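Local coordinates for protein homocysteine S-methyltransferase (Escherichia coli, PDB 5DMM) that catalyses methyl transfer from S-methylmethionine, or less efficiently S-adenosylmethionine, to homocysteine to form methionine, using zinc as cofactor, at residues Trp39-Leu44 with Lys89-Lys94. Numbering follows the deposited sequence.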
loop_
_atom_site.group_PDB
_atom_site.type_symbol
_atom_site.label_atom_id
_atom_site.label_comp_id
_atom_site.label_asym_id
_atom_site.label_seq_id
_atom_site.Cartn_x
_atom_site.Cartn_y
_atom_site.Cartn_z
ATOM N N TRP A 39 5.278 15.765 2.841
ATOM C CA TRP A 39 4.736 16.116 4.148
ATOM C C TRP A 39 5.092 15.089 5.220
ATOM O O TRP A 39 5.187 15.438 6.390
ATOM C CB TRP A 39 3.209 16.294 4.089
ATOM C CG TRP A 39 2.443 15.070 3.660
ATOM C CD1 TRP A 39 1.974 14.801 2.406
ATOM C CD2 TRP A 39 2.049 13.959 4.482
ATOM N NE1 TRP A 39 1.313 13.595 2.394
ATOM C CE2 TRP A 39 1.345 13.057 3.654
ATOM C CE3 TRP A 39 2.217 13.642 5.834
ATOM C CZ2 TRP A 39 0.820 11.854 4.135
ATOM C CZ3 TRP A 39 1.701 12.447 6.308
ATOM C CH2 TRP A 39 1.011 11.568 5.459
ATOM N N SER A 40 5.295 13.833 4.827
ATOM C CA SER A 40 5.599 12.792 5.813
ATOM C C SER A 40 6.883 13.091 6.602
ATOM O O SER A 40 6.972 12.759 7.778
ATOM C CB SER A 40 5.693 11.414 5.138
ATOM O OG SER A 40 6.635 11.413 4.083
ATOM N N ALA A 41 7.862 13.731 5.968
ATOM C CA ALA A 41 9.108 14.051 6.651
ATOM C C ALA A 41 8.857 15.024 7.804
ATOM O O ALA A 41 9.464 14.904 8.869
ATOM C CB ALA A 41 10.128 14.629 5.672
ATOM N N LYS A 42 7.949 15.971 7.590
ATOM C CA LYS A 42 7.612 16.935 8.622
ATOM C C LYS A 42 6.777 16.289 9.714
ATOM O O LYS A 42 7.084 16.408 10.893
ATOM C CB LYS A 42 6.857 18.133 8.045
ATOM C CG LYS A 42 6.509 19.175 9.116
ATOM C CD LYS A 42 5.841 20.410 8.540
ATOM C CE LYS A 42 4.342 20.201 8.382
ATOM N NZ LYS A 42 3.656 21.411 7.831
ATOM N N VAL A 43 5.713 15.598 9.326
ATOM C CA VAL A 43 4.804 15.042 10.329
ATOM C C VAL A 43 5.466 13.930 11.143
ATOM O O VAL A 43 5.217 13.802 12.343
ATOM C CB VAL A 43 3.503 14.519 9.684
ATOM C CG1 VAL A 43 2.565 13.936 10.740
ATOM C CG2 VAL A 43 2.801 15.653 8.942
ATOM N N LEU A 44 6.326 13.133 10.508
ATOM C CA LEU A 44 7.001 12.054 11.226
ATOM C C LEU A 44 7.922 12.628 12.299
ATOM O O LEU A 44 8.147 12.017 13.344
ATOM C CB LEU A 44 7.794 11.170 10.261
ATOM C CG LEU A 44 6.972 10.113 9.520
ATOM C CD1 LEU A 44 7.825 9.498 8.406
ATOM C CD2 LEU A 44 6.511 9.036 10.481
ATOM N N LYS A 89 16.250 6.722 6.107
ATOM C CA LYS A 89 15.904 5.379 6.569
ATOM C C LYS A 89 15.375 5.404 8.005
ATOM O O LYS A 89 14.507 4.619 8.368
ATOM C CB LYS A 89 17.106 4.422 6.447
ATOM C CG LYS A 89 17.628 4.315 5.020
ATOM C CD LYS A 89 18.166 2.957 4.623
ATOM C CE LYS A 89 19.131 2.376 5.607
ATOM N NZ LYS A 89 19.585 1.033 5.112
ATOM N N ALA A 90 15.886 6.319 8.824
ATOM C CA ALA A 90 15.337 6.504 10.166
ATOM C C ALA A 90 13.855 6.874 10.122
ATOM O O ALA A 90 13.047 6.355 10.902
ATOM C CB ALA A 90 16.141 7.598 10.929
ATOM N N LEU A 91 13.487 7.765 9.208
ATOM C CA LEU A 91 12.104 8.215 9.139
ATOM C C LEU A 91 11.226 7.115 8.552
ATOM O O LEU A 91 10.081 6.935 8.968
ATOM C CB LEU A 91 11.982 9.486 8.305
ATOM C CG LEU A 91 12.638 10.707 8.947
ATOM C CD1 LEU A 91 12.393 11.938 8.107
ATOM C CD2 LEU A 91 12.071 10.903 10.333
ATOM N N ILE A 92 11.773 6.381 7.591
ATOM C CA ILE A 92 11.034 5.266 7.005
ATOM C C ILE A 92 10.748 4.237 8.089
ATOM O O ILE A 92 9.606 3.757 8.229
ATOM C CB ILE A 92 11.808 4.639 5.836
ATOM C CG1 ILE A 92 11.872 5.628 4.665
ATOM C CG2 ILE A 92 11.160 3.324 5.402
ATOM C CD1 ILE A 92 13.008 5.355 3.711
ATOM N N GLY A 93 11.773 3.916 8.872
ATOM C CA GLY A 93 11.626 2.970 9.962
ATOM C C GLY A 93 10.623 3.450 11.001
ATOM O O GLY A 93 9.826 2.660 11.531
ATOM N N LYS A 94 10.656 4.747 11.282
ATOM C CA LYS A 94 9.715 5.366 12.209
ATOM C C LYS A 94 8.258 5.169 11.776
ATOM O O LYS A 94 7.384 4.977 12.619
ATOM C CB LYS A 94 10.005 6.854 12.341
ATOM C CG LYS A 94 9.091 7.577 13.315
ATOM C CD LYS A 94 9.369 7.159 14.749
ATOM C CE LYS A 94 8.835 8.189 15.740
ATOM N NZ LYS A 94 9.564 9.483 15.645
#
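Leu44 and Leu91 share one side-chain shape: in each, CG stands beside the backbone N and opposite the carbonyl carbon (chi1 -81° and -68°); with CB already directed at the partner helix, this turn places the branches of each leucine between the helices. The branches of Leu44 divide the work. Leu44 CD1 lies 3.5 Å from Leu91 O and 4.2 Å from Leu91 CB, while Leu44 CD2 rests 4.1 Å from Lys94 CG. Leu91 CD1 settles 4.2 Å from Ala41 CA, against the small residue one turn before Leu44. As a homocysteine-binding methyltransferase of the TIM-barrel clan, the enzyme surrounds its parallel strands with helices, and here helix 39-46, which in sequence falls between the first and second strands, meets helix 85-109, which falls between the second and third. The short segments approach to 10.3 Å between axes, at a steep angle of 73°, and the contact is confined to a few side chains. Phe78 touches both Ala41 and Leu91, and Ile51 of helix 48-61 packs on Leu44. Lys94 runs alongside Leu44 in the opposite sense; bends at chi2 and chi4 fold its chain so that Lys94 NZ comes within 3.7 Å of Leu44 O, too far for a hydrogen bond, and that buried carbonyl has no hydrogen-bond partner in the model.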